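Long-range contacts in desmoplakin (Homo sapiens, PDB 3R6N), which is a desmosomal protein thought to anchor intermediate filaments at cell junctions, its plakin domain holding spectrin repeats and an SH3 domain: residues Y364-S369 with S420-D425; K224-D229 with L238-E243; K382-T387 with Q439-T444; R256-L261 with K348-Y353. All blocks are in the same frame, centred on the assembly; numbering follows the deposited sequence.

Contact 1 of 4, residues Y364-S369 with S420-D425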
# COMPACT_ATOMS: atom_id res chain seq x y z
N TYR A 364 -33.44 1.03 -30.16
CA TYR A 364 -34.72 0.75 -29.53
C TYR A 364 -35.84 1.49 -30.23
O TYR A 364 -36.74 0.88 -30.82
CB TYR A 364 -34.67 1.15 -28.05
CG TYR A 364 -35.86 0.69 -27.24
CD1 TYR A 364 -36.07 -0.66 -26.97
CD2 TYR A 364 -36.77 1.61 -26.71
CE1 TYR A 364 -37.15 -1.08 -26.21
CE2 TYR A 364 -37.85 1.19 -25.95
CZ TYR A 364 -38.03 -0.15 -25.71
OH TYR A 364 -39.11 -0.57 -24.95
N ILE A 365 -35.78 2.82 -30.18
CA ILE A 365 -36.81 3.65 -30.78
C ILE A 365 -36.92 3.38 -32.28
O ILE A 365 -38.00 3.51 -32.85
CB ILE A 365 -36.53 5.15 -30.55
CG1 ILE A 365 -35.23 5.56 -31.23
CG2 ILE A 365 -36.48 5.45 -29.06
CD1 ILE A 365 -34.75 6.94 -30.84
N ASN A 366 -35.81 2.99 -32.90
CA ASN A 366 -35.83 2.62 -34.30
C ASN A 366 -36.78 1.46 -34.55
O ASN A 366 -37.61 1.51 -35.46
CB ASN A 366 -34.43 2.26 -34.80
CG ASN A 366 -33.68 3.45 -35.35
OD1 ASN A 366 -34.29 4.40 -35.86
ND2 ASN A 366 -32.36 3.42 -35.26
N MET A 367 -36.67 0.42 -33.73
CA MET A 367 -37.53 -0.74 -33.87
C MET A 367 -38.94 -0.44 -33.37
O MET A 367 -39.92 -0.84 -34.00
CB MET A 367 -36.94 -1.94 -33.15
CG MET A 367 -35.52 -2.25 -33.60
SD MET A 367 -35.08 -3.98 -33.46
CE MET A 367 -35.36 -4.26 -31.71
N LYS A 368 -39.05 0.26 -32.26
CA LYS A 368 -40.35 0.64 -31.71
C LYS A 368 -41.19 1.38 -32.75
O LYS A 368 -42.41 1.27 -32.78
CB LYS A 368 -40.20 1.47 -30.44
CG LYS A 368 -40.28 0.65 -29.16
CD LYS A 368 -41.69 0.11 -28.95
CE LYS A 368 -41.69 -1.22 -28.19
NZ LYS A 368 -41.18 -1.08 -26.80
N SER A 369 -40.51 2.14 -33.61
CA SER A 369 -41.19 2.90 -34.65
C SER A 369 -41.50 2.01 -35.84
O SER A 369 -42.47 2.24 -36.55
CB SER A 369 -40.33 4.08 -35.10
OG SER A 369 -39.20 3.64 -35.83
N SER A 420 -36.21 8.97 -34.90
CA SER A 420 -35.84 7.72 -35.54
C SER A 420 -35.09 7.95 -36.84
O SER A 420 -35.24 9.00 -37.47
CB SER A 420 -37.09 6.87 -35.81
OG SER A 420 -36.76 5.65 -36.45
N GLU A 421 -34.27 6.98 -37.24
CA GLU A 421 -33.52 7.07 -38.48
C GLU A 421 -34.00 6.03 -39.49
O GLU A 421 -33.28 5.68 -40.43
CB GLU A 421 -32.02 6.91 -38.21
CG GLU A 421 -31.63 5.61 -37.53
CD GLU A 421 -30.38 5.75 -36.67
OE1 GLU A 421 -30.05 6.90 -36.29
OE2 GLU A 421 -29.73 4.73 -36.38
N MET A 422 -35.22 5.54 -39.29
CA MET A 422 -35.77 4.50 -40.14
C MET A 422 -36.65 5.07 -41.25
O MET A 422 -36.83 4.45 -42.30
CB MET A 422 -36.59 3.52 -39.30
CG MET A 422 -35.76 2.71 -38.32
SD MET A 422 -34.88 1.36 -39.13
CE MET A 422 -36.20 0.15 -39.25
N PHE A 423 -37.19 6.26 -41.01
CA PHE A 423 -38.12 6.87 -41.95
C PHE A 423 -37.75 8.30 -42.31
O PHE A 423 -37.80 9.20 -41.47
CB PHE A 423 -39.54 6.81 -41.38
CG PHE A 423 -40.02 5.42 -41.08
CD1 PHE A 423 -40.66 4.66 -42.04
CD2 PHE A 423 -39.81 4.87 -39.82
CE1 PHE A 423 -41.09 3.38 -41.76
CE2 PHE A 423 -40.24 3.59 -39.54
CZ PHE A 423 -40.89 2.84 -40.50
N GLY A 424 -37.37 8.50 -43.57
CA GLY A 424 -37.12 9.83 -44.09
C GLY A 424 -38.44 10.52 -44.39
O GLY A 424 -39.49 9.88 -44.35
N ASP A 425 -38.39 11.81 -44.69
CA ASP A 425 -39.60 12.59 -44.90
C ASP A 425 -40.47 12.02 -46.02
O ASP A 425 -41.69 12.19 -46.01
CB ASP A 425 -39.26 14.06 -45.16
CG ASP A 425 -38.61 14.72 -43.96
OD1 ASP A 425 -37.63 14.16 -43.43
OD2 ASP A 425 -39.09 15.80 -43.54

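Contact 2 of 4, residues K224-D229 with L238-E243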
# COMPACT_ATOMS: atom_id res chain seq x y z
N LYS A 224 -24.17 -4.99 -34.79
CA LYS A 224 -24.19 -6.09 -35.75
C LYS A 224 -25.24 -7.12 -35.37
O LYS A 224 -25.82 -7.78 -36.24
CB LYS A 224 -22.81 -6.75 -35.82
CG LYS A 224 -22.76 -8.01 -36.65
CD LYS A 224 -21.40 -8.67 -36.57
CE LYS A 224 -21.35 -9.96 -37.38
NZ LYS A 224 -20.04 -10.64 -37.24
N LYS A 225 -25.48 -7.27 -34.08
CA LYS A 225 -26.46 -8.24 -33.58
C LYS A 225 -27.89 -7.75 -33.81
O LYS A 225 -28.83 -8.55 -33.89
CB LYS A 225 -26.22 -8.52 -32.10
CG LYS A 225 -27.13 -9.58 -31.50
CD LYS A 225 -26.87 -9.74 -30.01
CE LYS A 225 -27.84 -10.73 -29.38
NZ LYS A 225 -27.66 -10.86 -27.91
N TYR A 226 -28.06 -6.43 -33.91
CA TYR A 226 -29.37 -5.84 -34.14
C TYR A 226 -29.35 -4.86 -35.30
O TYR A 226 -29.10 -3.67 -35.11
CB TYR A 226 -29.88 -5.13 -32.88
CG TYR A 226 -29.89 -5.98 -31.63
CD1 TYR A 226 -29.10 -5.66 -30.53
CD2 TYR A 226 -30.70 -7.11 -31.55
CE1 TYR A 226 -29.12 -6.43 -29.39
CE2 TYR A 226 -30.72 -7.89 -30.40
CZ TYR A 226 -29.93 -7.55 -29.33
OH TYR A 226 -29.95 -8.33 -28.19
N PRO A 227 -29.62 -5.36 -36.52
CA PRO A 227 -29.75 -4.49 -37.69
C PRO A 227 -31.18 -3.99 -37.79
O PRO A 227 -32.11 -4.69 -37.39
CB PRO A 227 -29.46 -5.45 -38.84
CG PRO A 227 -30.01 -6.75 -38.36
CD PRO A 227 -29.76 -6.78 -36.87
N CYS A 228 -31.36 -2.78 -38.32
CA CYS A 228 -32.69 -2.19 -38.40
C CYS A 228 -33.03 -1.75 -39.82
O CYS A 228 -32.69 -0.64 -40.23
CB CYS A 228 -32.80 -1.00 -37.44
SG CYS A 228 -32.43 -1.39 -35.72
N ASP A 229 -33.70 -2.62 -40.56
CA ASP A 229 -34.16 -2.28 -41.90
C ASP A 229 -35.68 -2.30 -41.96
O ASP A 229 -36.34 -3.01 -41.20
CB ASP A 229 -33.57 -3.22 -42.95
CG ASP A 229 -33.90 -4.67 -42.69
OD1 ASP A 229 -34.50 -5.31 -43.58
OD2 ASP A 229 -33.55 -5.17 -41.60
N LEU A 238 -40.73 -8.07 -32.79
CA LEU A 238 -41.16 -8.20 -31.40
C LEU A 238 -40.23 -9.09 -30.59
O LEU A 238 -40.07 -8.92 -29.39
CB LEU A 238 -42.60 -8.72 -31.34
CG LEU A 238 -43.64 -7.90 -32.09
CD1 LEU A 238 -45.03 -8.48 -31.90
CD2 LEU A 238 -43.61 -6.44 -31.64
N GLU A 239 -39.60 -10.05 -31.27
CA GLU A 239 -38.68 -10.98 -30.63
C GLU A 239 -37.31 -10.33 -30.45
O GLU A 239 -36.61 -10.58 -29.46
CB GLU A 239 -38.56 -12.27 -31.44
CG GLU A 239 -39.86 -13.06 -31.52
CD GLU A 239 -39.97 -13.88 -32.79
OE1 GLU A 239 -39.20 -13.62 -33.74
OE2 GLU A 239 -40.83 -14.79 -32.84
N GLN A 240 -36.92 -9.51 -31.41
CA GLN A 240 -35.67 -8.75 -31.33
C GLN A 240 -35.74 -7.73 -30.20
O GLN A 240 -34.77 -7.52 -29.48
CB GLN A 240 -35.39 -8.04 -32.65
CG GLN A 240 -34.75 -8.92 -33.71
CD GLN A 240 -33.27 -9.15 -33.46
OE1 GLN A 240 -32.86 -9.56 -32.37
NE2 GLN A 240 -32.45 -8.89 -34.48
N ILE A 241 -36.90 -7.10 -30.07
CA ILE A 241 -37.12 -6.12 -29.01
C ILE A 241 -37.05 -6.76 -27.63
O ILE A 241 -36.56 -6.16 -26.68
CB ILE A 241 -38.48 -5.43 -29.17
CG1 ILE A 241 -38.48 -4.54 -30.41
CG2 ILE A 241 -38.80 -4.59 -27.94
CD1 ILE A 241 -39.72 -3.68 -30.53
N LYS A 242 -37.53 -8.00 -27.53
CA LYS A 242 -37.49 -8.71 -26.26
C LYS A 242 -36.06 -9.02 -25.84
O LYS A 242 -35.70 -8.86 -24.67
CB LYS A 242 -38.34 -9.98 -26.32
CG LYS A 242 -39.83 -9.71 -26.32
CD LYS A 242 -40.65 -10.98 -26.44
CE LYS A 242 -42.14 -10.66 -26.49
NZ LYS A 242 -42.98 -11.87 -26.74
N GLU A 243 -35.24 -9.45 -26.79
CA GLU A 243 -33.82 -9.66 -26.52
C GLU A 243 -33.14 -8.33 -26.25
O GLU A 243 -32.24 -8.23 -25.41
CB GLU A 243 -33.14 -10.36 -27.70
CG GLU A 243 -33.28 -11.87 -27.69
CD GLU A 243 -32.47 -12.53 -28.79
OE1 GLU A 243 -32.92 -12.50 -29.96
OE2 GLU A 243 -31.39 -13.08 -28.49

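Contact 3 of 4, residues K382-T387 with Q439-T444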
# COMPACT_ATOMS: atom_id res chain seq x y z
N LYS A 382 -57.42 -3.02 -43.18
CA LYS A 382 -58.76 -3.30 -42.67
C LYS A 382 -59.74 -2.23 -43.13
O LYS A 382 -60.84 -2.54 -43.60
CB LYS A 382 -58.74 -3.39 -41.14
CG LYS A 382 -57.98 -4.59 -40.59
CD LYS A 382 -58.00 -4.61 -39.06
CE LYS A 382 -59.41 -4.81 -38.51
NZ LYS A 382 -59.43 -4.89 -37.02
N ILE A 383 -59.34 -0.97 -42.99
CA ILE A 383 -60.18 0.17 -43.36
C ILE A 383 -60.35 0.28 -44.87
O ILE A 383 -61.43 0.59 -45.37
CB ILE A 383 -59.62 1.50 -42.82
CG1 ILE A 383 -59.62 1.51 -41.30
CG2 ILE A 383 -60.42 2.67 -43.36
CD1 ILE A 383 -59.22 2.84 -40.70
N ARG A 384 -59.26 0.05 -45.60
CA ARG A 384 -59.29 0.10 -47.06
C ARG A 384 -60.24 -0.95 -47.63
O ARG A 384 -61.00 -0.67 -48.54
CB ARG A 384 -57.87 -0.07 -47.63
CG ARG A 384 -57.83 -0.34 -49.12
CD ARG A 384 -56.89 0.62 -49.84
NE ARG A 384 -57.39 1.99 -49.81
CZ ARG A 384 -58.31 2.46 -50.65
NH1 ARG A 384 -58.83 1.68 -51.58
NH2 ARG A 384 -58.71 3.72 -50.55
N ALA A 385 -60.19 -2.15 -47.06
CA ALA A 385 -61.02 -3.26 -47.53
C ALA A 385 -62.49 -3.13 -47.12
O ALA A 385 -63.33 -3.91 -47.57
CB ALA A 385 -60.44 -4.59 -47.05
N MET A 386 -62.79 -2.15 -46.27
CA MET A 386 -64.15 -1.93 -45.80
C MET A 386 -65.08 -1.47 -46.92
O MET A 386 -64.84 -0.44 -47.56
CB MET A 386 -64.19 -0.92 -44.65
CG MET A 386 -63.63 -1.43 -43.33
SD MET A 386 -64.12 -0.40 -41.93
CE MET A 386 -63.68 1.23 -42.54
N THR A 387 -66.14 -2.25 -47.14
CA THR A 387 -67.21 -1.91 -48.08
C THR A 387 -68.48 -1.65 -47.29
O THR A 387 -68.61 -2.11 -46.15
CB THR A 387 -67.53 -3.11 -48.99
OG1 THR A 387 -66.31 -3.76 -49.37
CG2 THR A 387 -68.27 -2.65 -50.24
N GLN A 439 -58.70 7.79 -43.55
CA GLN A 439 -59.52 8.56 -42.62
C GLN A 439 -60.82 8.99 -43.27
O GLN A 439 -61.90 8.82 -42.70
CB GLN A 439 -58.76 9.78 -42.11
CG GLN A 439 -58.25 9.64 -40.69
CD GLN A 439 -57.74 10.95 -40.12
OE1 GLN A 439 -57.17 11.77 -40.84
NE2 GLN A 439 -57.94 11.15 -38.83
N LYS A 440 -60.73 9.54 -44.48
CA LYS A 440 -61.91 10.00 -45.19
C LYS A 440 -62.67 8.86 -45.87
O LYS A 440 -63.88 8.93 -46.04
CB LYS A 440 -61.57 11.10 -46.18
CG LYS A 440 -61.17 12.41 -45.51
CD LYS A 440 -61.34 13.60 -46.45
CE LYS A 440 -61.16 14.91 -45.70
NZ LYS A 440 -61.47 16.09 -46.55
N HIS A 441 -61.95 7.80 -46.25
CA HIS A 441 -62.61 6.63 -46.83
C HIS A 441 -63.57 6.04 -45.81
O HIS A 441 -64.52 5.35 -46.16
CB HIS A 441 -61.58 5.57 -47.25
CG HIS A 441 -62.20 4.32 -47.79
ND1 HIS A 441 -62.70 4.22 -49.07
CD2 HIS A 441 -62.40 3.11 -47.21
CE1 HIS A 441 -63.18 3.00 -49.26
NE2 HIS A 441 -63.01 2.31 -48.14
N TYR A 442 -63.30 6.32 -44.53
CA TYR A 442 -64.14 5.84 -43.45
C TYR A 442 -65.36 6.72 -43.27
O TYR A 442 -66.48 6.23 -43.20
CB TYR A 442 -63.34 5.77 -42.14
CG TYR A 442 -64.16 5.32 -40.95
CD1 TYR A 442 -64.49 3.98 -40.78
CD2 TYR A 442 -64.60 6.23 -40.00
CE1 TYR A 442 -65.24 3.57 -39.69
CE2 TYR A 442 -65.34 5.83 -38.91
CZ TYR A 442 -65.66 4.49 -38.76
OH TYR A 442 -66.41 4.08 -37.68
N GLN A 443 -65.15 8.03 -43.19
CA GLN A 443 -66.26 8.96 -43.00
C GLN A 443 -67.13 9.03 -44.25
O GLN A 443 -68.20 9.64 -44.25
CB GLN A 443 -65.76 10.36 -42.61
CG GLN A 443 -66.88 11.31 -42.21
CD GLN A 443 -66.38 12.49 -41.40
OE1 GLN A 443 -65.35 12.42 -40.74
NE2 GLN A 443 -67.12 13.60 -41.46
N THR A 444 -66.67 8.40 -45.33
CA THR A 444 -67.49 8.23 -46.51
C THR A 444 -68.51 7.14 -46.24
O THR A 444 -69.63 7.18 -46.74
CB THR A 444 -66.65 7.84 -47.73
OG1 THR A 444 -65.80 8.94 -48.09
CG2 THR A 444 -67.54 7.50 -48.91

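Contact 4 of 4, residues R256-L261 with K348-Y353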
# COMPACT_ATOMS: atom_id res chain seq x y z
N ARG A 256 -22.98 -0.29 -12.70
CA ARG A 256 -22.55 -0.54 -11.33
C ARG A 256 -21.09 -0.98 -11.28
O ARG A 256 -20.34 -0.59 -10.39
CB ARG A 256 -23.43 -1.60 -10.68
CG ARG A 256 -24.91 -1.25 -10.71
CD ARG A 256 -25.12 0.20 -10.31
NE ARG A 256 -26.54 0.55 -10.25
CZ ARG A 256 -27.00 1.73 -9.82
NH1 ARG A 256 -26.15 2.67 -9.42
NH2 ARG A 256 -28.30 1.96 -9.79
N GLN A 257 -20.68 -1.80 -12.24
CA GLN A 257 -19.29 -2.20 -12.38
C GLN A 257 -18.44 -0.98 -12.73
O GLN A 257 -17.33 -0.81 -12.22
CB GLN A 257 -19.14 -3.26 -13.46
CG GLN A 257 -17.70 -3.65 -13.78
CD GLN A 257 -17.57 -4.46 -15.06
OE1 GLN A 257 -18.56 -4.74 -15.73
NE2 GLN A 257 -16.34 -4.83 -15.39
N VAL A 258 -18.98 -0.14 -13.61
CA VAL A 258 -18.29 1.05 -14.08
C VAL A 258 -18.16 2.09 -12.99
O VAL A 258 -17.11 2.71 -12.83
CB VAL A 258 -19.03 1.68 -15.27
CG1 VAL A 258 -18.49 3.08 -15.55
CG2 VAL A 258 -18.91 0.79 -16.50
N GLN A 259 -19.24 2.29 -12.24
CA GLN A 259 -19.23 3.26 -11.15
C GLN A 259 -18.22 2.86 -10.08
O GLN A 259 -17.66 3.73 -9.42
CB GLN A 259 -20.64 3.43 -10.56
CG GLN A 259 -20.80 4.67 -9.70
CD GLN A 259 -20.26 5.93 -10.37
OE1 GLN A 259 -19.75 6.83 -9.70
NE2 GLN A 259 -20.39 6.01 -11.69
N ASN A 260 -17.98 1.57 -9.93
CA ASN A 260 -16.95 1.10 -9.00
C ASN A 260 -15.55 1.55 -9.43
O ASN A 260 -14.76 2.00 -8.60
CB ASN A 260 -16.99 -0.43 -8.85
CG ASN A 260 -18.21 -0.90 -8.07
OD1 ASN A 260 -18.38 -2.10 -7.83
ND2 ASN A 260 -19.06 0.04 -7.67
N LEU A 261 -15.27 1.44 -10.72
CA LEU A 261 -13.99 1.88 -11.27
C LEU A 261 -13.81 3.38 -11.11
O LEU A 261 -12.72 3.85 -10.78
CB LEU A 261 -13.87 1.48 -12.74
CG LEU A 261 -13.02 0.25 -13.05
CD1 LEU A 261 -13.46 -0.93 -12.20
CD2 LEU A 261 -13.10 -0.09 -14.53
N LYS A 348 -12.56 7.78 -19.54
CA LYS A 348 -12.69 7.19 -20.86
C LYS A 348 -13.70 6.05 -20.83
O LYS A 348 -14.69 6.06 -21.56
CB LYS A 348 -11.33 6.68 -21.35
CG LYS A 348 -11.32 6.17 -22.78
CD LYS A 348 -9.89 5.93 -23.28
CE LYS A 348 -9.17 7.24 -23.58
NZ LYS A 348 -9.75 7.94 -24.76
N ILE A 349 -13.46 5.09 -19.95
CA ILE A 349 -14.35 3.95 -19.80
C ILE A 349 -15.80 4.38 -19.59
O ILE A 349 -16.73 3.72 -20.05
CB ILE A 349 -13.93 3.06 -18.62
CG1 ILE A 349 -12.57 2.42 -18.89
CG2 ILE A 349 -14.97 1.98 -18.35
CD1 ILE A 349 -12.08 1.54 -17.76
N GLU A 350 -15.98 5.51 -18.91
CA GLU A 350 -17.32 5.99 -18.61
C GLU A 350 -18.01 6.48 -19.87
O GLU A 350 -19.23 6.33 -20.02
CB GLU A 350 -17.27 7.11 -17.57
CG GLU A 350 -18.56 7.29 -16.79
CD GLU A 350 -18.44 8.31 -15.67
OE1 GLU A 350 -17.95 9.43 -15.95
OE2 GLU A 350 -18.82 8.00 -14.53
N GLN A 351 -17.23 7.04 -20.79
CA GLN A 351 -17.77 7.57 -22.04
C GLN A 351 -18.11 6.47 -23.03
O GLN A 351 -18.91 6.68 -23.95
CB GLN A 351 -16.79 8.57 -22.66
CG GLN A 351 -16.72 9.90 -21.94
CD GLN A 351 -15.50 10.72 -22.32
OE1 GLN A 351 -14.40 10.18 -22.49
NE2 GLN A 351 -15.68 12.03 -22.47
N TYR A 352 -17.51 5.30 -22.86
CA TYR A 352 -17.85 4.14 -23.68
C TYR A 352 -19.19 3.57 -23.22
O TYR A 352 -20.04 3.22 -24.05
CB TYR A 352 -16.76 3.08 -23.62
CG TYR A 352 -15.54 3.40 -24.46
CD1 TYR A 352 -14.42 3.98 -23.89
CD2 TYR A 352 -15.52 3.13 -25.82
CE1 TYR A 352 -13.31 4.28 -24.65
CE2 TYR A 352 -14.41 3.43 -26.59
CZ TYR A 352 -13.31 4.00 -26.00
OH TYR A 352 -12.20 4.30 -26.75
N TYR A 353 -19.37 3.47 -21.91
CA TYR A 353 -20.65 3.05 -21.36
C TYR A 353 -21.77 3.95 -21.88
O TYR A 353 -22.82 3.47 -22.30
CB TYR A 353 -20.62 3.07 -19.83
CG TYR A 353 -22.00 3.06 -19.21
CD1 TYR A 353 -22.58 1.88 -18.77
CD2 TYR A 353 -22.72 4.24 -19.07
CE1 TYR A 353 -23.84 1.87 -18.21
CE2 TYR A 353 -23.98 4.24 -18.51
CZ TYR A 353 -24.54 3.06 -18.08
OH TYR A 353 -25.80 3.07 -17.52

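Contact 1 of 4, residues Y364-S369 with S420-D425
S420 holds OG anti to its backbone N (chi1 179°) and E421 carries CG between its own N and carbonyl carbon (chi1 58°); with these torsions the hydroxyl lies by the amide of N366 and E421 CG comes beside N366 ND2, 3.2 Å away, the side chains of N366 and E421 crossing at about a right angle. The site is where the loop between helices 399-417 and 425-447 comes down on helix 340-384, in the spectrin-type helical bundle, and N366 reaches out from the helix to meet it. Its OD1 takes two bonds at once, both in the plane of the carbonyl: one from E421 N at 2.9 Å, nearly straight with an N-H...O angle of 166°, and one from S420 OG to OD1 at 2.8 Å. The same hydroxyl also accepts from M422 N, with 3.2 Å between S420 OG and M422 N, and so closes an ST turn that shapes the loop just where it docks. At the other end of the amide, N366 ND2 reaches E421 OE2 at 3.1 Å, a weak bond, with the amide and carboxylate planes well apart in tilt. M422 points its CB toward the helix and sets CG 3.3 Å from N366 OD1, its bent end turning to C228. F423 lies beyond, packed against W373 and F413, and it is the edge of its ring, near the plane, that meets S369: CE2 stands 3.9 Å from S369 OG, a hydroxyl that is itself tied back to N366 O at 2.7 Å, its oxygen lying above the N366 carbonyl plane.

Contact 2 of 4, residues K224-D229 with L238-E243
Y226 and Q240 make the close part of this contact. The amide oxygen of Q240 comes up to the edge of the tyrosine ring near its plane, OE1 lying 3.4 Å from Y226 CE2 and as far from CD2. That position puts the oxygen by the ring hydrogens, whose slight positive charge would probably suit it; ring and amide planes are 55° apart. Q240 gets there by bending at chi2 (-77°), which places CD at the edge of the tyrosine ring. On one face of the same ring K225 lays its aliphatic chain, with CG 4.0 Å above the ring centre of Y226. The phenol end continues to the next turn of the helix: Y226 OH lies 3.6 Å from E243 O and 3.8 Å from E243 CB, and its hydrogen bond goes to E247, one turn further along. This is the hairpin end of two antiparallel neighbours in a spectrin-like repeat: helix 167-225 ends just before Y226, the chain turns, and helix 234-265 comes back past it. Y226, the first residue to leave helical geometry, tucks its ring against the returning helix and is buried. Toward solvent things slacken. P227 brushes the amide of Q240 only with CD, 4.2 Å from NE2. K225, extended along the ring face, carries its NZ to the exposed rim, 4.4 Å from E243 OE2, an attraction between opposite charges that falls short of a salt bridge; the salt bridge of K225 is made with E247 instead, so that E247 grips both the lysine and the tyrosine hydroxyl.

Contact 3 of 4, residues K382-T387 with Q439-T444
H441 carries the polar side of the contact, pushing its imidazole from helix 425-447 at the end of helix 340-384, where the chain leaves the helix and backbone carbonyls of I383, R384 and M386 face the ring. With CG anti to the backbone N (chi1 177°), the ring is carried across to the M386 carbonyl. NE2 gives a weak hydrogen bond to M386 O, at 3.4 Å with an N-H...O angle of 155°, the oxygen lying near the plane of the ring. On the neighbouring atom of the same edge, H441 CD2 sits 3.3 Å from I383 O, a carbonyl that also receives the backbone N of M386. R384 O is a third oxygen close to NE2, at 3.6 Å, but it stands oblique to the ring. Among charges, the guanidinium of R384 curls back so that NH2 lies 4.3 Å from H441 ND1; a full positive charge on the imidazole might be disfavoured by this neighbour. The apolar contacts lie on the inner side. M386 bends at chi3 (-51°), turning CE to the rim of the Y442 ring, 3.4 Å from CD1 and near the ring plane, so that the methyl meets an edge and not a face. I383 CG2 is 4.4 Å from Y442 CB, a looser touch. Y442 itself is buried against Y399, M400 and I403 of helix 399-417, and I383 also packs on L406 there and on A438. Thus the C-terminal end of helix 340-384 is clasped by helices 399-417 and 425-447, the three-helix packing of a spectrin-like repeat.

Contact 4 of 4, residues R256-L261 with K348-Y353
V258 comes first, with CB pointing toward helix 348-353. Its two methyls divide the work: CG1 lies 4.4 Å from E350 CG, over the aliphatic part of the glutamate, and CG2 is 4.4 Å from Y353 CB, oblique to the tyrosine ring. Y353 is buried and also packs on K255, one turn back on the first helix. Next comes Q259, at the border of the contact. Its chain bends at chi2 (48°) and brings the amide near the carboxylate of E350, the two chains crossing obliquely; E350 stays extended beyond CG and also leans on V262. The two flat groups are nearly parallel, 19° apart, yet Q259 NE2 and E350 OE2 stand 3.8 Å apart, a loose polar pairing. One turn on from V258, L261 again points inward. Its CD2 meets CD1 of I349 at 3.8 Å, the two chains crossing at about a right angle. From the third side, helix 167-225 closes in, A208 against I349 and E207 against L261. The axes of the two segments run 10.0 Å apart and almost antiparallel, at 162°. Largely apolar residues three or four apart on each helix, V258 and L261 facing I349 and Y353, with a third helix completing the core, are consistent with the three-helix packing of a spectrin-type repeat, the SH3 domain lying in sequence between helices 234-265 and 340-384.

In the fold
Along the chain the order is contact 2, contact 4, then contacts 1 and 3, whose segments alternate. Helix 340-384 runs through contacts 4, 1 and 3, and helix 234-265 serves contacts 2 and 4, the SH3 domain being inserted between these two helices. Contacts 1 and 2 sit 13 Å apart between centres and touch: the sulphur of M422 packs on the backbone of C228, and the methyl of M367 on I241. Contacts 3 and 4 lie 54 Å apart between centres, on the same helix. One long helix thus carries contacts from one helical bundle to the next, a joint consistent with the rigidity reported for this four-repeat rod.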